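Local coordinates for KLLA0E08119p (Kluyveromyces lactis, PDB 3VA7), which forms the urea carboxylase part of a larger enzyme and probably uses biotin, ATP and hydrogencarbonate to turn urea into urea-1-carboxylate, at residues A[33-38]-A[96-101]; A[288-293]-A[313-318]; A[364-369]-A[432-437]; A[663-668]-A[771-776]. All coordinates share one frame; numbering follows the deposited sequence.

Interaction 1 of 4, residues A[33-38]-A[96-101]; sequences TVLIAN and INAAKK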
# COMPACT_ATOMS: atom_id res chain seq x y z
N THR A 33 -28.18 30.06 4.98
CA THR A 33 -27.63 28.81 4.53
C THR A 33 -27.51 28.89 2.99
O THR A 33 -28.38 29.47 2.34
CB THR A 33 -28.47 27.58 5.06
OG1 THR A 33 -29.74 27.56 4.45
CG2 THR A 33 -28.76 27.68 6.52
N VAL A 34 -26.42 28.36 2.42
CA VAL A 34 -26.12 28.42 0.98
C VAL A 34 -25.73 27.01 0.50
O VAL A 34 -24.90 26.38 1.11
CB VAL A 34 -24.91 29.41 0.67
CG1 VAL A 34 -24.38 29.19 -0.73
CG2 VAL A 34 -25.29 30.86 0.82
N LEU A 35 -26.30 26.50 -0.59
CA LEU A 35 -25.90 25.18 -1.14
C LEU A 35 -24.86 25.31 -2.27
O LEU A 35 -24.96 26.26 -3.06
CB LEU A 35 -27.11 24.45 -1.68
CG LEU A 35 -26.93 23.08 -2.36
CD1 LEU A 35 -28.13 22.25 -1.91
CD2 LEU A 35 -26.76 23.13 -3.94
N ILE A 36 -23.89 24.39 -2.34
CA ILE A 36 -22.89 24.44 -3.40
C ILE A 36 -23.20 23.38 -4.41
O ILE A 36 -23.06 22.18 -4.13
CB ILE A 36 -21.45 24.04 -2.96
CG1 ILE A 36 -21.07 24.50 -1.54
CG2 ILE A 36 -20.42 24.35 -4.05
CD1 ILE A 36 -21.37 25.81 -1.20
N ALA A 37 -23.60 23.82 -5.61
CA ALA A 37 -23.88 22.90 -6.71
C ALA A 37 -22.58 22.43 -7.36
O ALA A 37 -22.39 22.53 -8.59
CB ALA A 37 -24.83 23.50 -7.71
N ASN A 38 -21.70 21.90 -6.54
CA ASN A 38 -20.40 21.47 -7.05
C ASN A 38 -19.68 20.53 -6.10
O ASN A 38 -20.21 20.22 -4.99
CB ASN A 38 -19.51 22.69 -7.36
CG ASN A 38 -18.75 22.52 -8.63
OD1 ASN A 38 -17.93 21.58 -8.76
ND2 ASN A 38 -18.97 23.41 -9.60
N ILE A 96 -32.14 21.05 -6.94
CA ILE A 96 -33.13 21.99 -6.44
C ILE A 96 -33.89 21.38 -5.25
O ILE A 96 -34.20 22.07 -4.27
CB ILE A 96 -34.05 22.42 -7.60
CG1 ILE A 96 -34.13 23.95 -7.67
CG2 ILE A 96 -35.43 21.82 -7.43
CD1 ILE A 96 -32.98 24.59 -8.40
N ASN A 97 -34.15 20.07 -5.35
CA ASN A 97 -34.71 19.29 -4.23
C ASN A 97 -33.73 19.29 -3.02
O ASN A 97 -34.14 19.49 -1.84
CB ASN A 97 -35.08 17.85 -4.66
CG ASN A 97 -35.76 17.03 -3.53
OD1 ASN A 97 -36.72 17.48 -2.88
ND2 ASN A 97 -35.22 15.83 -3.27
N ALA A 98 -32.44 19.11 -3.34
CA ALA A 98 -31.43 19.23 -2.29
C ALA A 98 -31.46 20.58 -1.54
O ALA A 98 -31.34 20.57 -0.31
CB ALA A 98 -30.09 18.93 -2.83
N ALA A 99 -31.66 21.70 -2.26
CA ALA A 99 -31.68 23.03 -1.62
C ALA A 99 -32.97 23.25 -0.86
O ALA A 99 -32.99 23.95 0.18
CB ALA A 99 -31.49 24.11 -2.62
N LYS A 100 -34.05 22.67 -1.41
CA LYS A 100 -35.35 22.66 -0.75
C LYS A 100 -35.26 21.99 0.61
O LYS A 100 -35.49 22.61 1.63
CB LYS A 100 -36.37 21.91 -1.63
CG LYS A 100 -37.01 22.73 -2.70
CD LYS A 100 -37.44 24.08 -2.14
CE LYS A 100 -38.11 24.90 -3.21
NZ LYS A 100 -38.17 26.32 -2.80
N LYS A 101 -34.85 20.72 0.56
CA LYS A 101 -34.71 19.79 1.68
C LYS A 101 -33.87 20.35 2.86
O LYS A 101 -34.10 20.01 4.04
CB LYS A 101 -34.09 18.52 1.09
CG LYS A 101 -33.92 17.29 1.96
CD LYS A 101 -33.23 16.17 1.12
CE LYS A 101 -33.47 14.74 1.68
NZ LYS A 101 -34.90 14.29 1.51
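Leu35 stands up from strand 33-36 and sets a single methyl group, CD1, against the stretch of helix where Ala98 passes into Ala99. The two partners receive it differently. Ala98 directs its CB toward the strand, 4.0 Å from CD1 of Leu35, whereas the CB of Ala99 leaves the helix more along the flank and lies 3.9 Å from the same CD1. The methyl thus rests beside both alanine methyls and against the backbone that joins them: Leu35 CD1 is 3.6 Å from Ala99 N. Leu35 CD1 is also 3.7 Å from Ala98 C. The CB of Leu35 points toward the helix; CG, anti to the backbone N (chi1 178°), lies beside the carbonyl carbon, and of the two branches it is CD1 that reaches the helix. The CA atoms of Leu35 and Ala99 are 6.2 Å apart, a close approach that small alanine side chains permit.

This is helix-on-sheet packing in the biotin carboxylase N-terminal domain, whose central parallel sheet has 33-36 as its middle strand. Val58 and Val60 of the adjoining strand and Ile107 on the other side also touch Leu35. Val34 and Ile36 meet helix 40-53, so the strand is packed on both faces of the sheet. No hydrogen bond crosses between the two segments; all three touching residues are buried and their side chains are aliphatic, which implies that hydrophobic burial and fit of shape, and not polar pairing, hold helix 92-101 to this strand.

Interaction 2 of 4, residues A[288-293]-A[313-318]; sequences ERLGSL and FYFLEV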
# COMPACT_ATOMS: atom_id res chain seq x y z
N GLU A 288 -15.87 46.57 -18.78
CA GLU A 288 -16.91 47.20 -17.97
C GLU A 288 -18.11 47.61 -18.83
O GLU A 288 -19.24 47.60 -18.34
CB GLU A 288 -16.35 48.39 -17.18
CG GLU A 288 -15.08 48.09 -16.39
CD GLU A 288 -14.72 49.16 -15.38
OE1 GLU A 288 -14.00 48.84 -14.41
OE2 GLU A 288 -15.16 50.32 -15.56
N ARG A 289 -17.87 47.93 -20.11
CA ARG A 289 -18.99 48.35 -20.98
C ARG A 289 -19.83 47.15 -21.28
O ARG A 289 -21.06 47.19 -21.23
CB ARG A 289 -18.53 49.01 -22.28
CG ARG A 289 -17.92 50.39 -22.08
CD ARG A 289 -17.72 51.05 -23.40
NE ARG A 289 -16.76 50.38 -24.30
CZ ARG A 289 -15.46 50.66 -24.36
NH1 ARG A 289 -14.93 51.58 -23.54
NH2 ARG A 289 -14.68 50.00 -25.19
N LEU A 290 -19.14 46.05 -21.53
CA LEU A 290 -19.81 44.81 -21.84
C LEU A 290 -20.61 44.37 -20.65
O LEU A 290 -21.76 43.95 -20.80
CB LEU A 290 -18.78 43.76 -22.16
CG LEU A 290 -19.33 42.58 -22.94
CD1 LEU A 290 -18.15 41.88 -23.62
CD2 LEU A 290 -20.06 41.63 -21.99
N GLY A 291 -20.03 44.49 -19.46
CA GLY A 291 -20.71 44.04 -18.28
C GLY A 291 -21.88 44.94 -17.92
O GLY A 291 -22.92 44.44 -17.46
N SER A 292 -21.68 46.25 -18.07
CA SER A 292 -22.73 47.25 -17.87
C SER A 292 -23.94 47.08 -18.82
O SER A 292 -25.08 47.00 -18.38
CB SER A 292 -22.17 48.66 -18.01
OG SER A 292 -21.64 49.05 -16.79
N LEU A 293 -23.65 46.99 -20.11
CA LEU A 293 -24.65 46.81 -21.11
C LEU A 293 -25.55 45.63 -20.73
O LEU A 293 -26.79 45.76 -20.78
CB LEU A 293 -23.97 46.51 -22.42
CG LEU A 293 -24.96 46.44 -23.57
CD1 LEU A 293 -25.05 47.88 -24.12
CD2 LEU A 293 -24.54 45.38 -24.65
N PHE A 313 -5.64 43.72 -29.10
CA PHE A 313 -6.46 42.63 -28.49
C PHE A 313 -7.81 42.46 -29.14
O PHE A 313 -8.37 43.42 -29.64
CB PHE A 313 -6.65 42.85 -27.00
CG PHE A 313 -7.46 44.08 -26.67
CD1 PHE A 313 -6.86 45.34 -26.61
CD2 PHE A 313 -8.83 43.97 -26.37
CE1 PHE A 313 -7.60 46.47 -26.28
CE2 PHE A 313 -9.58 45.11 -26.04
CZ PHE A 313 -8.96 46.36 -25.99
N TYR A 314 -8.37 41.25 -29.11
CA TYR A 314 -9.65 41.02 -29.78
C TYR A 314 -10.58 40.09 -28.98
O TYR A 314 -10.16 39.02 -28.53
CB TYR A 314 -9.45 40.47 -31.20
CG TYR A 314 -8.25 41.05 -31.94
CD1 TYR A 314 -7.18 40.23 -32.32
CD2 TYR A 314 -8.19 42.41 -32.26
CE1 TYR A 314 -6.06 40.74 -32.99
CE2 TYR A 314 -7.09 42.95 -32.92
CZ TYR A 314 -6.02 42.11 -33.29
OH TYR A 314 -4.92 42.64 -33.95
N PHE A 315 -11.83 40.52 -28.81
CA PHE A 315 -12.86 39.72 -28.13
C PHE A 315 -12.77 38.27 -28.53
O PHE A 315 -12.61 37.96 -29.70
CB PHE A 315 -14.25 40.25 -28.43
CG PHE A 315 -15.36 39.48 -27.75
CD1 PHE A 315 -15.60 39.63 -26.39
CD2 PHE A 315 -16.18 38.63 -28.48
CE1 PHE A 315 -16.62 38.92 -25.77
CE2 PHE A 315 -17.23 37.92 -27.87
CZ PHE A 315 -17.45 38.06 -26.51
N LEU A 316 -12.85 37.39 -27.54
CA LEU A 316 -12.89 35.98 -27.77
C LEU A 316 -14.22 35.44 -27.23
O LEU A 316 -15.00 34.88 -27.98
CB LEU A 316 -11.65 35.32 -27.17
CG LEU A 316 -11.41 33.80 -27.24
CD1 LEU A 316 -11.13 33.27 -28.64
CD2 LEU A 316 -10.27 33.36 -26.25
N GLU A 317 -14.51 35.66 -25.94
CA GLU A 317 -15.76 35.15 -25.28
C GLU A 317 -15.91 35.67 -23.87
O GLU A 317 -14.93 36.13 -23.27
CB GLU A 317 -15.86 33.62 -25.26
CG GLU A 317 -14.72 32.92 -24.52
CD GLU A 317 -14.75 31.38 -24.56
OE1 GLU A 317 -13.63 30.78 -24.63
OE2 GLU A 317 -15.85 30.77 -24.48
N VAL A 318 -17.12 35.62 -23.35
CA VAL A 318 -17.34 35.86 -21.93
C VAL A 318 -17.65 34.52 -21.28
O VAL A 318 -18.49 33.79 -21.78
CB VAL A 318 -18.48 36.84 -21.67
CG1 VAL A 318 -18.62 37.10 -20.16
CG2 VAL A 318 -18.21 38.14 -22.37
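Leu290 joins helix 277-293 to Phe315 and Val318 of strand 312-319, and the residues on its two sides along the helix fasten the same turn to other parts of the domain. First comes Glu288, whose OE1 accepts a hydrogen bond from the backbone N of Ala251. Arg289 follows, giving NE to the carbonyl of Ala155 and NH2 to that of Lys156. Leu290 then points its CB toward the strand, and with CG anti to the backbone N (chi1 -160°) both methyls come up to it: CD1 is 3.9 Å from Val318 CG2 and 4.0 Å from Phe315 CE1, while CD2 also lies 4.0 Å from Val318 CG2. The leucine crosses the phenylalanine at about a right angle but runs past the valine in the opposite direction.

Phe315 and Val318 are three positions apart, a spacing that in a regular strand would put them on opposite faces. A classic beta bulge, in which Leu316 and Glu317 both face Glu303, lets both point to the helix in this ATP-grasp domain. The bulge also brings the N of Glu317 3.8 Å above the centre of the Phe315 ring, and Val318 CG2 sits at that ring's edge, in its plane.

Past Gly291, Ser292 hydrogen-bonds through OG to the carbonyl of Gly247, and Leu293 ends the helix with its side chain against Ile151 and Arg154 of helix 147-154.

Interaction 3 of 4, residues A[364-369]-A[432-437]; sequences IEARLY and QALNET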
# COMPACT_ATOMS: atom_id res chain seq x y z
N ILE A 364 1.08 33.68 -9.41
CA ILE A 364 0.96 32.61 -10.38
C ILE A 364 0.44 31.28 -9.82
O ILE A 364 0.60 30.97 -8.63
CB ILE A 364 2.20 32.47 -11.35
CG1 ILE A 364 2.48 31.02 -11.61
CG2 ILE A 364 3.53 33.36 -11.01
CD1 ILE A 364 2.02 30.64 -12.97
N GLU A 365 -0.23 30.54 -10.68
CA GLU A 365 -0.99 29.35 -10.31
C GLU A 365 -0.57 28.21 -11.23
O GLU A 365 -0.44 28.41 -12.43
CB GLU A 365 -2.50 29.58 -10.47
CG GLU A 365 -3.29 28.30 -10.30
CD GLU A 365 -4.79 28.49 -10.35
OE1 GLU A 365 -5.41 28.54 -9.26
OE2 GLU A 365 -5.37 28.56 -11.46
N ALA A 366 -0.36 27.02 -10.67
CA ALA A 366 -0.10 25.82 -11.46
C ALA A 366 -1.18 24.80 -11.10
O ALA A 366 -1.60 24.68 -9.93
CB ALA A 366 1.32 25.25 -11.16
N ARG A 367 -1.64 24.07 -12.09
CA ARG A 367 -2.73 23.14 -11.84
C ARG A 367 -2.21 21.71 -11.74
O ARG A 367 -1.83 21.10 -12.75
CB ARG A 367 -3.72 23.23 -12.98
CG ARG A 367 -4.24 24.60 -13.33
CD ARG A 367 -5.61 24.41 -14.03
NE ARG A 367 -6.24 25.64 -14.46
CZ ARG A 367 -7.36 25.67 -15.19
NH1 ARG A 367 -7.95 24.54 -15.56
NH2 ARG A 367 -7.88 26.82 -15.57
N LEU A 368 -2.20 21.16 -10.53
CA LEU A 368 -1.83 19.77 -10.32
C LEU A 368 -2.96 18.84 -10.67
O LEU A 368 -4.00 18.85 -10.01
CB LEU A 368 -1.40 19.51 -8.87
CG LEU A 368 -0.70 18.16 -8.52
CD1 LEU A 368 0.79 18.16 -8.93
CD2 LEU A 368 -0.84 17.82 -7.02
N TYR A 369 -2.73 18.03 -11.72
CA TYR A 369 -3.68 17.01 -12.21
C TYR A 369 -3.20 15.58 -11.94
O TYR A 369 -1.99 15.28 -12.06
CB TYR A 369 -3.87 17.16 -13.73
CG TYR A 369 -4.71 18.35 -14.16
CD1 TYR A 369 -6.10 18.27 -14.12
CD2 TYR A 369 -4.13 19.52 -14.65
CE1 TYR A 369 -6.91 19.33 -14.50
CE2 TYR A 369 -4.92 20.59 -15.05
CZ TYR A 369 -6.33 20.48 -14.97
OH TYR A 369 -7.20 21.50 -15.32
N GLN A 432 9.92 26.90 -6.16
CA GLN A 432 10.10 26.31 -4.84
C GLN A 432 8.82 25.54 -4.46
O GLN A 432 8.91 24.36 -4.08
CB GLN A 432 10.55 27.29 -3.74
CG GLN A 432 10.92 26.55 -2.40
CD GLN A 432 11.13 27.45 -1.10
OE1 GLN A 432 11.75 28.50 -1.16
NE2 GLN A 432 10.67 26.97 0.08
N ALA A 433 7.65 26.16 -4.60
CA ALA A 433 6.37 25.48 -4.26
C ALA A 433 6.22 24.10 -4.95
O ALA A 433 5.90 23.11 -4.32
CB ALA A 433 5.15 26.39 -4.56
N LEU A 434 6.46 24.07 -6.25
CA LEU A 434 6.40 22.84 -6.99
C LEU A 434 7.35 21.76 -6.47
O LEU A 434 6.98 20.57 -6.43
CB LEU A 434 6.64 23.10 -8.49
CG LEU A 434 5.49 23.94 -9.08
CD1 LEU A 434 5.63 24.14 -10.53
CD2 LEU A 434 4.15 23.34 -8.74
N ASN A 435 8.55 22.20 -6.04
CA ASN A 435 9.61 21.35 -5.50
C ASN A 435 9.21 20.75 -4.17
O ASN A 435 9.68 19.69 -3.76
CB ASN A 435 10.89 22.18 -5.29
CG ASN A 435 11.81 22.25 -6.56
OD1 ASN A 435 11.39 22.05 -7.72
ND2 ASN A 435 13.09 22.55 -6.32
N GLU A 436 8.30 21.43 -3.50
CA GLU A 436 8.01 21.19 -2.13
C GLU A 436 6.67 20.44 -2.08
O GLU A 436 6.16 20.10 -1.01
CB GLU A 436 7.94 22.55 -1.44
CG GLU A 436 8.61 22.67 -0.11
CD GLU A 436 9.08 24.08 0.18
OE1 GLU A 436 8.41 24.81 0.91
OE2 GLU A 436 10.14 24.44 -0.32
N THR A 437 6.13 20.17 -3.27
CA THR A 437 4.87 19.47 -3.43
C THR A 437 5.14 17.99 -3.63
O THR A 437 5.66 17.56 -4.69
CB THR A 437 4.07 20.03 -4.65
OG1 THR A 437 3.50 21.31 -4.32
CG2 THR A 437 2.93 19.07 -5.07
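Ala366 and Leu434 make the closer of two apolar touches between strand 362-372 and the end of helix 423-435 with the turn that follows, with Ala366 CB 4.2 Å from Leu434 CD2. The alanine methyl points toward the helix. Leu434 starts off along the flank, but with CG anti to its carbonyl carbon (chi1 -66°) its branched end swings back, and CD2 does the touching. Two residues farther along the strand, Leu368 CD2 meets Thr437 CG2 at 4.4 Å, a lighter touch. The methyl of Thr437 is given to the strand while its buried hydroxyl is satisfied at the helix end, OG1 donating to the carbonyl O of Ala433 at 3.0 Å. Ala433 O is thus gripped twice, by OG1 and by Glu436 N, from opposite faces of its plane.

The outer side of the helix is of another character. Gln432 and Asn435 are exposed, and Gln432 NE2 meets the syn lone pair of Glu436 OE2, an oxygen that lies near the plane of the Gln432 amide. Glu436 OE1 in turn accepts from Trp392 NE1.

The strand, part of the biotin carboxylase C-terminal domain, pairs with strands 264-270 and 412-420 of a larger antiparallel sheet. Its other face carries Arg367, which forms salt bridges with Glu268 and Glu325 and hydrogen-bonds in its guanidinium plane to Tyr369 OH. On the helix side, Ile446 of helix 446-454 touches Leu368, Leu434 and Thr437, so this second helix packs against one partner of the first touch and both of the second.

Interaction 4 of 4, residues A[663-668]-A[771-776]; sequences WKIGVT and GQLTPG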
# COMPACT_ATOMS: atom_id res chain seq x y z
N TRP A 663 21.40 -28.04 -4.25
CA TRP A 663 22.04 -27.02 -3.43
C TRP A 663 22.29 -27.49 -2.05
O TRP A 663 21.47 -28.24 -1.51
CB TRP A 663 21.09 -25.86 -3.25
CG TRP A 663 20.57 -25.15 -4.42
CD1 TRP A 663 19.51 -25.52 -5.21
CD2 TRP A 663 21.02 -23.88 -4.89
NE1 TRP A 663 19.30 -24.54 -6.20
CE2 TRP A 663 20.21 -23.52 -6.01
CE3 TRP A 663 22.02 -23.00 -4.46
CZ2 TRP A 663 20.36 -22.32 -6.68
CZ3 TRP A 663 22.19 -21.79 -5.16
CH2 TRP A 663 21.36 -21.46 -6.25
N LYS A 664 23.40 -27.03 -1.45
CA LYS A 664 23.62 -27.30 -0.01
C LYS A 664 23.41 -25.98 0.66
O LYS A 664 23.93 -24.95 0.19
CB LYS A 664 25.02 -27.81 0.33
CG LYS A 664 25.44 -29.13 -0.35
CD LYS A 664 24.48 -30.24 -0.14
CE LYS A 664 24.67 -31.34 -1.18
NZ LYS A 664 23.86 -32.55 -0.86
N ILE A 665 22.62 -26.00 1.74
CA ILE A 665 22.22 -24.77 2.38
C ILE A 665 22.52 -24.80 3.86
O ILE A 665 21.95 -25.62 4.60
CB ILE A 665 20.73 -24.47 2.05
CG1 ILE A 665 20.59 -24.32 0.53
CG2 ILE A 665 20.23 -23.21 2.80
CD1 ILE A 665 19.38 -23.61 0.07
N GLY A 666 23.42 -23.92 4.30
CA GLY A 666 23.89 -23.93 5.70
C GLY A 666 22.86 -23.37 6.66
O GLY A 666 22.21 -22.35 6.36
N VAL A 667 22.69 -24.01 7.80
CA VAL A 667 21.73 -23.53 8.78
C VAL A 667 22.33 -23.67 10.16
O VAL A 667 23.24 -24.48 10.35
CB VAL A 667 20.43 -24.40 8.80
CG1 VAL A 667 19.70 -24.44 7.43
CG2 VAL A 667 20.71 -25.81 9.34
N THR A 668 21.81 -22.91 11.13
CA THR A 668 22.09 -23.15 12.54
C THR A 668 20.96 -24.01 13.08
O THR A 668 19.81 -23.74 12.82
CB THR A 668 22.26 -21.85 13.33
OG1 THR A 668 21.04 -21.12 13.36
CG2 THR A 668 23.31 -20.96 12.70
N GLY A 771 16.68 -17.45 -1.98
CA GLY A 771 16.20 -16.58 -3.07
C GLY A 771 16.48 -17.00 -4.53
O GLY A 771 16.15 -16.28 -5.47
N GLN A 772 17.09 -18.16 -4.72
CA GLN A 772 17.42 -18.58 -6.08
C GLN A 772 16.84 -19.95 -6.37
O GLN A 772 16.97 -20.47 -7.49
CB GLN A 772 18.95 -18.51 -6.33
CG GLN A 772 19.55 -17.09 -6.39
CD GLN A 772 18.97 -16.26 -7.52
OE1 GLN A 772 18.26 -16.80 -8.35
NE2 GLN A 772 19.26 -14.94 -7.56
N LEU A 773 16.19 -20.52 -5.35
CA LEU A 773 15.44 -21.75 -5.52
C LEU A 773 14.25 -21.60 -6.52
O LEU A 773 13.68 -20.52 -6.66
CB LEU A 773 14.99 -22.28 -4.15
CG LEU A 773 16.03 -22.60 -3.05
CD1 LEU A 773 15.32 -23.17 -1.79
CD2 LEU A 773 17.12 -23.56 -3.55
N THR A 774 13.97 -22.65 -7.29
CA THR A 774 12.85 -22.66 -8.24
C THR A 774 12.21 -23.99 -7.96
O THR A 774 12.89 -24.88 -7.44
CB THR A 774 13.28 -22.59 -9.75
OG1 THR A 774 14.28 -23.56 -10.02
CG2 THR A 774 13.83 -21.21 -10.14
N PRO A 775 10.91 -24.15 -8.27
CA PRO A 775 10.25 -25.45 -7.99
C PRO A 775 11.01 -26.56 -8.65
O PRO A 775 11.61 -26.35 -9.70
CB PRO A 775 8.88 -25.32 -8.62
CG PRO A 775 8.61 -23.86 -8.59
CD PRO A 775 9.95 -23.12 -8.69
N GLY A 776 11.07 -27.70 -7.97
CA GLY A 776 11.81 -28.83 -8.44
C GLY A 776 13.25 -28.86 -8.00
O GLY A 776 13.86 -29.91 -8.09
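Trp663 opens the extended segment 663-668, and Leu773 belongs to an irregular loop between helix 767-770 and strand 778-783; their CA atoms, the nearest across the contact, are 8.7 Å apart, a gap bridged mainly by side chains. Leu773 lays CD2 over one face of the indole, 3.6 Å from the centroid of the five-membered ring and 17° off its normal, a CH-pi contact. The same methyl lies 4.3 Å from Ile665 CD1, two residues along the strand. At the benzo end of the indole, Gln772 CB is 3.8 Å from Trp663 CH2. The glutamine chain then bends at chi2 (-62°), carrying its amide away to Cys586 N, Arg587 O and Asp510 OD1. Trp663 NE1 donates to Asp777 OD1.

In this part of the carboxyltransferase region, strand 662-669 lies between strands 756-762 and 778-783 of a mixed sheet. Lys769 and Val770 of helix 767-770 touch Ile665, and Ile779 touches Leu773, so Leu773 packs against side chains from both of the paired strands 662-669 and 778-783.

Overall arrangement
All four contacts are buried and none has a hydrogen bond across its segments; they differ in what meets what. Interactions 1, 2 and 3 set a helix against a strand through aliphatic groups, with one phenylalanine in interaction 2, and lie in the biotin carboxylation region. Interaction 1 serves a parallel sheet, while interactions 2 and 3 reach the same antiparallel sheet, their centres about 31 Å apart. In 1, 2 and 3 polar residues of the helical segments bond away from the apolar patch. Interaction 4, about 50 Å from interaction 3 between centres, belongs to the carboxyltransferase region; there a loop replaces the helix and a methyl-on-indole contact dominates.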